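Local structure of orotidine-5-phosphate decarboxylase/orotate phosphoribosyltransferase, putative (Ompdcase-oprtase, putative) (Leishmania infantum, 3QW3) at residues M1-D5 / D127-F131; L6-R10 / A75-V79; R152-E156 / R186-R190; A159-E163 / R190-L194. The protein probably decarboxylates orotidine 5'-phosphate to UMP through the decarboxylase domain described here, one part of a longer polypeptide that also has an orotate phosphoribosyltransferase domain. One frame throughout, in Å; residues are numbered along the deposited sequence.

Contact 1: residues M1-D5 / D127-F131; sequences MSFFD and DKAVF
Asp127 O receives Phe3 N at 2.9 Å with an N-H...O angle of 159°, the one hydrogen bond that joins residues 1-5 to residues 127-131. Ser2 CA lies 3.5 Å from Asp127 O, a CA-H...O contact. Lys128 turns its side chain to the other side, where NZ bonds to Ala105 O. Ala129, the first strand residue, points its CB at the helix and is met by two rings: Phe3 CD2 is 3.4 Å from it and Phe4 CE2 3.6 Å. Both approaches are oblique. Phe3 CD2 also sits over the centre of the Phe4 ring. At Phe131 the ring receives Phe3 CZ at its edge, 3.6 Å from Phe131 CE2, with the ring planes 79° apart; Phe3 reaches that far because its CG is anti to the backbone N (chi1 172°). The helix start is fixed separately by a capping box, in which Asp5 N donates to Ser2 OG at 3.0 Å and the return bond from Ser2 N to Asp5 OD2 is weak. A capped N-terminal helix laid across the N-terminal end of the strands is an arrangement known from TIM barrels, the fold of this decarboxylase family.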
# COMPACT_ATOMS: atom_id res chain seq x y z
N MET A 1 -0.92 -14.73 -23.25
CA MET A 1 -2.23 -14.39 -22.61
C MET A 1 -2.04 -13.29 -21.55
O MET A 1 -2.25 -13.52 -20.35
CB MET A 1 -2.85 -15.65 -22.00
CG MET A 1 -4.36 -15.57 -21.72
SD MET A 1 -5.40 -16.16 -23.07
CE MET A 1 -5.37 -14.77 -24.20
N SER A 2 -1.65 -12.11 -22.01
CA SER A 2 -1.39 -10.97 -21.12
C SER A 2 -2.69 -10.33 -20.62
O SER A 2 -3.76 -10.57 -21.18
CB SER A 2 -0.55 -9.91 -21.82
OG SER A 2 -1.36 -9.04 -22.60
N PHE A 3 -2.57 -9.51 -19.58
CA PHE A 3 -3.71 -8.75 -19.08
C PHE A 3 -4.37 -7.94 -20.19
O PHE A 3 -5.60 -7.96 -20.34
CB PHE A 3 -3.29 -7.83 -17.94
CG PHE A 3 -4.38 -6.89 -17.52
CD1 PHE A 3 -5.34 -7.29 -16.60
CD2 PHE A 3 -4.47 -5.61 -18.06
CE1 PHE A 3 -6.37 -6.43 -16.22
CE2 PHE A 3 -5.49 -4.74 -17.68
CZ PHE A 3 -6.44 -5.16 -16.75
N PHE A 4 -3.56 -7.21 -20.96
CA PHE A 4 -4.11 -6.35 -22.01
C PHE A 4 -4.64 -7.11 -23.23
O PHE A 4 -5.54 -6.61 -23.91
CB PHE A 4 -3.15 -5.21 -22.37
CG PHE A 4 -3.03 -4.17 -21.30
CD1 PHE A 4 -4.08 -3.29 -21.06
CD2 PHE A 4 -1.90 -4.10 -20.50
CE1 PHE A 4 -3.99 -2.33 -20.04
CE2 PHE A 4 -1.80 -3.15 -19.48
CZ PHE A 4 -2.84 -2.27 -19.25
N ASP A 5 -4.11 -8.30 -23.49
CA ASP A 5 -4.69 -9.21 -24.50
C ASP A 5 -6.10 -9.62 -24.09
O ASP A 5 -7.03 -9.62 -24.90
CB ASP A 5 -3.84 -10.47 -24.68
CG ASP A 5 -2.54 -10.22 -25.40
OD1 ASP A 5 -2.44 -9.22 -26.15
OD2 ASP A 5 -1.61 -11.04 -25.22
N ASP A 127 3.38 -9.45 -18.88
CA ASP A 127 2.04 -10.04 -19.02
C ASP A 127 1.04 -9.56 -17.96
O ASP A 127 -0.15 -9.89 -18.03
CB ASP A 127 2.12 -11.57 -19.03
CG ASP A 127 2.82 -12.14 -17.79
OD1 ASP A 127 3.86 -11.59 -17.37
OD2 ASP A 127 2.34 -13.16 -17.25
N LYS A 128 1.54 -8.80 -16.98
CA LYS A 128 0.72 -8.29 -15.88
C LYS A 128 0.64 -6.77 -15.94
O LYS A 128 1.58 -6.11 -16.38
CB LYS A 128 1.29 -8.73 -14.53
CG LYS A 128 1.54 -10.24 -14.39
CD LYS A 128 0.25 -11.05 -14.34
CE LYS A 128 0.54 -12.54 -14.32
NZ LYS A 128 -0.71 -13.33 -14.12
N ALA A 129 -0.48 -6.21 -15.49
CA ALA A 129 -0.64 -4.77 -15.51
C ALA A 129 -0.52 -4.19 -14.11
O ALA A 129 -0.81 -4.87 -13.12
CB ALA A 129 -1.97 -4.40 -16.11
N VAL A 130 -0.10 -2.94 -14.04
CA VAL A 130 0.00 -2.21 -12.79
C VAL A 130 -0.78 -0.92 -12.93
O VAL A 130 -0.40 -0.03 -13.71
CB VAL A 130 1.47 -1.91 -12.43
CG1 VAL A 130 1.56 -1.26 -11.04
CG2 VAL A 130 2.29 -3.17 -12.50
N PHE A 131 -1.89 -0.83 -12.20
CA PHE A 131 -2.68 0.39 -12.15
C PHE A 131 -2.21 1.25 -10.99
O PHE A 131 -2.39 0.90 -9.83
CB PHE A 131 -4.17 0.05 -12.02
CG PHE A 131 -4.78 -0.50 -13.28
CD1 PHE A 131 -5.24 0.37 -14.26
CD2 PHE A 131 -4.90 -1.87 -13.48
CE1 PHE A 131 -5.82 -0.12 -15.44
CE2 PHE A 131 -5.47 -2.38 -14.67
CZ PHE A 131 -5.92 -1.49 -15.64

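Contact 2: residues L6-R10 / A75-V79; sequences LLNER and AGIPV
The N-terminal helix 3-11 meets here the loop that leads from helix 60-72 into strand 80-85 of the TIM barrel, and Leu6 and Arg10, one turn apart, carry most of the contact against Gly76, Ile77 and Pro78. Leu6 brings CD2 to 3.7 Å from Gly76 O, while its CB faces Pro78 CD at 4.0 Å. Arg10 passes its aliphatic part over the same carbonyl, with CD 3.6 Å from Gly76 O, and CG also borders the proline ring. Bends at chi2 and chi3 then fold the chain back, laying the guanidinium against Ile77: CG1 stands over the centre of one face, 3.7 Å from Arg10 CZ, and CD1 lies nearest NH2. That face is covered by carbon, whereas the polar end is engaged elsewhere, NH2 donating to Ala45 O.

No direct hydrogen bond crosses between the segments. A water takes that role, donating to Gly76 O at 2.6 Å and to Leu6 O at 3.1 Å. Gly76 has phi 100° and psi -15°, angles at which a CB would press on the preceding carbonyl oxygen. Leu7 CD1 is only loosely in touch with Pro78 CG, at 4.4 Å. Beyond the proline the chain enters the barrel: Pro78 pairs through its backbone with Tyr48, and Val79 with His106. The geometry is that of an alpha-beta loop at the N-terminal end of a TIM barrel, covered by the helix that precedes the first strand.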
# COMPACT_ATOMS: atom_id res chain seq x y z
N LEU A 6 -6.25 -9.99 -22.82
CA LEU A 6 -7.54 -10.39 -22.28
C LEU A 6 -8.48 -9.20 -22.25
O LEU A 6 -9.63 -9.30 -22.68
CB LEU A 6 -7.40 -11.01 -20.88
CG LEU A 6 -6.66 -12.35 -20.78
CD1 LEU A 6 -6.33 -12.66 -19.34
CD2 LEU A 6 -7.49 -13.48 -21.38
N LEU A 7 -8.00 -8.06 -21.76
CA LEU A 7 -8.85 -6.88 -21.63
C LEU A 7 -9.31 -6.33 -22.98
O LEU A 7 -10.48 -5.97 -23.14
CB LEU A 7 -8.18 -5.78 -20.81
CG LEU A 7 -9.06 -4.56 -20.47
CD1 LEU A 7 -10.28 -4.98 -19.63
CD2 LEU A 7 -8.23 -3.51 -19.74
N ASN A 8 -8.39 -6.27 -23.95
CA ASN A 8 -8.77 -5.81 -25.29
C ASN A 8 -9.85 -6.69 -25.91
O ASN A 8 -10.76 -6.17 -26.57
CB ASN A 8 -7.55 -5.70 -26.21
CG ASN A 8 -6.77 -4.41 -26.00
OD1 ASN A 8 -7.31 -3.40 -25.55
ND2 ASN A 8 -5.48 -4.46 -26.32
N GLU A 9 -9.77 -8.00 -25.68
CA GLU A 9 -10.81 -8.92 -26.15
C GLU A 9 -12.14 -8.63 -25.45
O GLU A 9 -13.17 -8.54 -26.11
CB GLU A 9 -10.38 -10.38 -25.95
CG GLU A 9 -11.42 -11.42 -26.37
CD GLU A 9 -11.64 -11.51 -27.87
OE1 GLU A 9 -12.69 -12.06 -28.28
OE2 GLU A 9 -10.77 -11.04 -28.65
N ARG A 10 -12.11 -8.47 -24.13
CA ARG A 10 -13.34 -8.16 -23.40
C ARG A 10 -13.91 -6.80 -23.78
O ARG A 10 -15.13 -6.64 -23.80
CB ARG A 10 -13.15 -8.24 -21.88
CG ARG A 10 -12.72 -9.62 -21.35
CD ARG A 10 -13.73 -10.72 -21.67
NE ARG A 10 -15.01 -10.54 -20.98
CZ ARG A 10 -16.04 -11.38 -21.08
NH1 ARG A 10 -15.94 -12.46 -21.85
NH2 ARG A 10 -17.16 -11.15 -20.41
N ALA A 75 -12.34 -18.29 -17.48
CA ALA A 75 -11.18 -18.09 -18.34
C ALA A 75 -11.51 -16.99 -19.35
O ALA A 75 -12.63 -16.93 -19.88
CB ALA A 75 -10.80 -19.39 -19.04
N GLY A 76 -10.55 -16.11 -19.58
CA GLY A 76 -10.71 -15.01 -20.52
C GLY A 76 -11.05 -13.67 -19.90
O GLY A 76 -10.95 -12.64 -20.56
N ILE A 77 -11.46 -13.68 -18.63
CA ILE A 77 -11.77 -12.42 -17.93
C ILE A 77 -10.66 -12.10 -16.93
O ILE A 77 -10.44 -12.86 -15.99
CB ILE A 77 -13.15 -12.46 -17.23
CG1 ILE A 77 -14.24 -12.93 -18.20
CG2 ILE A 77 -13.49 -11.06 -16.67
CD1 ILE A 77 -15.63 -13.17 -17.55
N PRO A 78 -9.97 -10.97 -17.14
CA PRO A 78 -8.83 -10.64 -16.27
C PRO A 78 -9.26 -10.20 -14.88
O PRO A 78 -10.35 -9.68 -14.70
CB PRO A 78 -8.14 -9.50 -17.02
CG PRO A 78 -9.23 -8.85 -17.80
CD PRO A 78 -10.19 -9.95 -18.18
N VAL A 79 -8.38 -10.44 -13.91
CA VAL A 79 -8.62 -10.11 -12.51
C VAL A 79 -7.62 -9.05 -12.09
O VAL A 79 -6.41 -9.20 -12.26
CB VAL A 79 -8.47 -11.37 -11.62
CG1 VAL A 79 -8.58 -11.01 -10.14
CG2 VAL A 79 -9.53 -12.41 -11.98
O HOH W 1 -10.58 -12.26 -23.06

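Contact 3: residues R152-E156 / R186-R190; sequences RYLYE and RVRAR. With SO4 (sulfate ion), chain F.
Tyr153 and Arg186 meet edge to face: CE2 of the tyrosine stands over the centre of the guanidinium, 3.8 Å from Arg186 CZ, and the two planes are 68° apart. From another direction Tyr155 OH approaches the same guanidinium obliquely, accepting a weak bond from Arg186 NH1 at 3.3 Å. The Arg190 guanidinium has Arg152 CD over one face, offset toward its rim, and Glu156 OE1 at its edge. That edge contact is a weak salt bridge, Arg190 NE to Glu156 OE1 at 3.4 Å; the stronger partner of Arg190 is Glu160. A water reinforces it, donating to Glu156 OE1 and Arg186 O and accepting from Arg190 NE.

In the TIM barrel these are two neighbouring outer helices, and the contact joins the first turn of 154-163 to the last turns of 181-190. The Glu156 carboxylate is shared with its own helix start, where Glu156 OE2 accepts Tyr153 N at 3.0 Å on the anti side. Apart from the polar groups, Val187 CG2 packs on Tyr155 CD2 at 3.7 Å. Arg152 sends its guanidinium the other way, edge-on to a sulfate, with Arg152 NH2 donating to sulfate O4 at 2.7 Å and NE bridging to Glu160.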
# COMPACT_ATOMS: atom_id res chain seq x y z
N ARG A 152 1.13 22.65 -12.84
CA ARG A 152 0.20 21.51 -12.83
C ARG A 152 0.04 20.88 -11.45
O ARG A 152 0.81 21.16 -10.54
CB ARG A 152 0.62 20.46 -13.87
CG ARG A 152 1.92 19.74 -13.56
CD ARG A 152 2.68 19.45 -14.84
NE ARG A 152 3.63 18.35 -14.68
CZ ARG A 152 4.85 18.46 -14.16
NH1 ARG A 152 5.30 19.63 -13.74
NH2 ARG A 152 5.62 17.38 -14.06
N TYR A 153 -0.98 20.05 -11.31
CA TYR A 153 -1.24 19.34 -10.06
C TYR A 153 -0.32 18.13 -9.93
O TYR A 153 0.15 17.60 -10.94
CB TYR A 153 -2.70 18.89 -10.00
CG TYR A 153 -3.70 20.02 -10.01
CD1 TYR A 153 -3.87 20.82 -8.88
CD2 TYR A 153 -4.47 20.29 -11.14
CE1 TYR A 153 -4.79 21.87 -8.88
CE2 TYR A 153 -5.39 21.34 -11.15
CZ TYR A 153 -5.54 22.12 -10.01
OH TYR A 153 -6.45 23.16 -10.00
N LEU A 154 -0.08 17.69 -8.70
CA LEU A 154 0.73 16.49 -8.47
C LEU A 154 0.19 15.30 -9.26
O LEU A 154 0.97 14.51 -9.81
CB LEU A 154 0.82 16.14 -6.97
CG LEU A 154 1.57 14.84 -6.63
CD1 LEU A 154 3.06 14.95 -6.96
CD2 LEU A 154 1.38 14.40 -5.18
N TYR A 155 -1.13 15.17 -9.34
CA TYR A 155 -1.70 14.03 -10.07
C TYR A 155 -1.39 14.06 -11.56
O TYR A 155 -1.23 13.01 -12.19
CB TYR A 155 -3.20 13.85 -9.79
CG TYR A 155 -4.14 14.90 -10.35
CD1 TYR A 155 -4.65 15.90 -9.53
CD2 TYR A 155 -4.55 14.86 -11.68
CE1 TYR A 155 -5.53 16.86 -10.02
CE2 TYR A 155 -5.43 15.81 -12.19
CZ TYR A 155 -5.92 16.81 -11.35
OH TYR A 155 -6.79 17.76 -11.83
N GLU A 156 -1.27 15.26 -12.13
CA GLU A 156 -0.84 15.40 -13.52
C GLU A 156 0.62 14.99 -13.69
O GLU A 156 0.98 14.38 -14.71
CB GLU A 156 -1.05 16.84 -14.00
CG GLU A 156 -2.52 17.22 -14.16
CD GLU A 156 -2.69 18.66 -14.64
OE1 GLU A 156 -2.97 18.85 -15.84
OE2 GLU A 156 -2.52 19.58 -13.82
N ARG A 186 -7.92 16.13 -17.53
CA ARG A 186 -6.53 16.56 -17.36
C ARG A 186 -5.60 15.35 -17.44
O ARG A 186 -4.56 15.40 -18.09
CB ARG A 186 -6.32 17.30 -16.04
CG ARG A 186 -6.90 18.71 -16.01
CD ARG A 186 -6.26 19.53 -14.91
NE ARG A 186 -6.87 20.86 -14.82
CZ ARG A 186 -7.89 21.17 -14.03
NH1 ARG A 186 -8.44 20.26 -13.23
NH2 ARG A 186 -8.37 22.41 -14.04
N VAL A 187 -5.99 14.26 -16.79
CA VAL A 187 -5.18 13.04 -16.80
C VAL A 187 -5.09 12.46 -18.21
O VAL A 187 -4.01 12.08 -18.66
CB VAL A 187 -5.70 12.01 -15.76
CG1 VAL A 187 -4.88 10.74 -15.81
CG2 VAL A 187 -5.65 12.62 -14.37
N ARG A 188 -6.22 12.41 -18.91
CA ARG A 188 -6.22 11.93 -20.29
C ARG A 188 -5.34 12.78 -21.22
O ARG A 188 -4.74 12.26 -22.17
CB ARG A 188 -7.66 11.81 -20.83
CG ARG A 188 -7.78 11.21 -22.23
CD ARG A 188 -7.01 9.90 -22.38
NE ARG A 188 -7.72 8.76 -21.80
CZ ARG A 188 -7.14 7.61 -21.45
NH1 ARG A 188 -5.83 7.44 -21.59
NH2 ARG A 188 -7.88 6.64 -20.95
N ALA A 189 -5.25 14.08 -20.94
CA ALA A 189 -4.38 14.98 -21.70
C ALA A 189 -2.90 14.68 -21.46
O ALA A 189 -2.09 14.77 -22.39
CB ALA A 189 -4.69 16.42 -21.38
N ARG A 190 -2.56 14.32 -20.23
CA ARG A 190 -1.17 13.98 -19.86
C ARG A 190 -0.81 12.55 -20.25
O ARG A 190 0.36 12.25 -20.51
CB ARG A 190 -0.94 14.16 -18.36
CG ARG A 190 -1.17 15.58 -17.84
CD ARG A 190 -0.18 16.57 -18.44
NE ARG A 190 -0.46 17.94 -18.00
CZ ARG A 190 0.38 18.96 -18.12
NH1 ARG A 190 1.58 18.79 -18.66
NH2 ARG A 190 0.02 20.17 -17.69
S SO4 F . 9.16 16.91 -13.31
O1 SO4 F . 10.44 17.48 -12.89
O2 SO4 F . 9.30 16.35 -14.65
O3 SO4 F . 8.78 15.86 -12.39
O4 SO4 F . 8.14 17.95 -13.30
O HOH W 2 -3.53 18.12 -18.28

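Contact 4: residues A159-E163 / R190-L194; sequences AERAE and RAPTL. With SO4 (sulfate ion), chain F.
Glu163 grips the turn after helix 181-190 with both carboxylate oxygens. Glu163 OE2 accepts from Thr193 OG1 at 2.6 Å, and Glu163 OE1 takes Thr193 N at 3.0 Å with an N-H...O angle of 161°. Both donors come from the syn side, the backbone N standing 32° out of the carboxylate plane and the hydroxyl closer to it. A longer, weak bond from Leu194 N adds to the load on OE1, probably favouring the charged form. With CG anti to the backbone N (chi1 179°) and a bend at chi2, the chain runs past Ala191 and crosses the Pro192 ring at a slant, Pro192 CD lying 3.5 Å from Glu163 OE1.

At the other end Glu160 lies alongside Arg190, pointing the same way, and Glu160 OE2 forms a salt bridge with Arg190 NH1 at 2.7 Å, weak as a hydrogen bond. Two alanines of the helix pack on the loop side: Ala159 CB meets Arg190 CB at 3.9 Å, and Ala162 CB meets Leu194 CD1 at 3.7 Å. The inner side of this layer rests on Leu174 of strand 172-176, touched by Ala159, Ala162 and Leu194, so helix 154-163 and the loop leading to strand 196-198 sit together on the barrel wall.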
# COMPACT_ATOMS: atom_id res chain seq x y z
N ALA A 159 0.62 11.24 -13.75
CA ALA A 159 0.12 10.80 -15.06
C ALA A 159 1.20 10.87 -16.15
O ALA A 159 1.33 9.95 -16.95
CB ALA A 159 -1.12 11.61 -15.47
N GLU A 160 1.98 11.96 -16.15
CA GLU A 160 3.08 12.14 -17.11
C GLU A 160 4.15 11.07 -16.96
O GLU A 160 4.61 10.49 -17.95
CB GLU A 160 3.71 13.52 -16.95
CG GLU A 160 2.86 14.69 -17.39
CD GLU A 160 3.60 16.01 -17.28
OE1 GLU A 160 4.35 16.20 -16.30
OE2 GLU A 160 3.45 16.85 -18.19
N ARG A 161 4.56 10.82 -15.72
CA ARG A 161 5.53 9.78 -15.42
C ARG A 161 5.05 8.42 -15.92
O ARG A 161 5.80 7.66 -16.52
CB ARG A 161 5.79 9.70 -13.92
CG ARG A 161 7.01 10.46 -13.47
CD ARG A 161 6.91 10.83 -12.01
NE ARG A 161 8.03 11.66 -11.60
CZ ARG A 161 8.11 12.98 -11.77
NH1 ARG A 161 7.13 13.65 -12.37
NH2 ARG A 161 9.18 13.63 -11.35
N ALA A 162 3.77 8.14 -15.66
CA ALA A 162 3.18 6.86 -16.01
C ALA A 162 3.14 6.64 -17.52
O ALA A 162 3.50 5.57 -17.99
CB ALA A 162 1.79 6.73 -15.39
N GLU A 163 2.69 7.65 -18.26
CA GLU A 163 2.65 7.59 -19.73
C GLU A 163 4.06 7.58 -20.32
O GLU A 163 4.30 6.94 -21.35
CB GLU A 163 1.83 8.76 -20.29
CG GLU A 163 1.72 8.84 -21.82
CD GLU A 163 0.69 7.89 -22.43
OE1 GLU A 163 -0.41 7.71 -21.86
OE2 GLU A 163 0.97 7.33 -23.51
N ARG A 190 -2.56 14.32 -20.23
CA ARG A 190 -1.17 13.98 -19.86
C ARG A 190 -0.81 12.55 -20.25
O ARG A 190 0.36 12.25 -20.51
CB ARG A 190 -0.94 14.16 -18.36
CG ARG A 190 -1.17 15.58 -17.84
CD ARG A 190 -0.18 16.57 -18.44
NE ARG A 190 -0.46 17.94 -18.00
CZ ARG A 190 0.38 18.96 -18.12
NH1 ARG A 190 1.58 18.79 -18.66
NH2 ARG A 190 0.02 20.17 -17.69
N ALA A 191 -1.82 11.68 -20.28
CA ALA A 191 -1.62 10.27 -20.56
C ALA A 191 -2.64 9.80 -21.60
O ALA A 191 -3.67 9.22 -21.25
CB ALA A 191 -1.74 9.44 -19.28
N PRO A 192 -2.35 10.05 -22.89
CA PRO A 192 -3.31 9.75 -23.97
C PRO A 192 -3.57 8.27 -24.25
O PRO A 192 -4.61 7.94 -24.84
CB PRO A 192 -2.67 10.43 -25.19
CG PRO A 192 -1.71 11.43 -24.63
CD PRO A 192 -1.16 10.76 -23.41
N THR A 193 -2.66 7.38 -23.87
CA THR A 193 -2.80 5.96 -24.25
C THR A 193 -3.12 4.99 -23.10
O THR A 193 -3.55 3.86 -23.35
CB THR A 193 -1.57 5.42 -25.03
OG1 THR A 193 -0.45 5.30 -24.14
CG2 THR A 193 -1.21 6.32 -26.20
N LEU A 194 -2.89 5.41 -21.86
CA LEU A 194 -3.01 4.47 -20.74
C LEU A 194 -4.45 4.10 -20.43
O LEU A 194 -5.34 4.92 -20.57
CB LEU A 194 -2.34 5.02 -19.48
CG LEU A 194 -0.87 5.42 -19.59
CD1 LEU A 194 -0.34 5.73 -18.21
CD2 LEU A 194 -0.03 4.34 -20.27
S SO4 F . 9.16 16.91 -13.31
O1 SO4 F . 10.44 17.48 -12.89
O2 SO4 F . 9.30 16.35 -14.65
O3 SO4 F . 8.78 15.86 -12.39
O4 SO4 F . 8.14 17.95 -13.30

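From the N terminus, helix 3-11 supplies the first segments of contacts 1 and 2. Contact 2 closes the shorter loop, to residues 75-79, and is nested within the longer one that contact 1 closes at 127-131; the two touch where Phe3 CD1 packs on Pro78 CB at 3.6 Å. Together they tie the helix to the entrances of strands 80-85 and 129-135. Contacts 3 and 4 come after this pair and overlap each other, running from helix 154-163 and the short strand before it to the end of helix 181-190 and its loop. They share Arg190 and both reach the sulfate. Their centres are 8 Å apart, whereas contacts 1 and 3 lie about 23 Å apart between centres, on separate parts of the barrel.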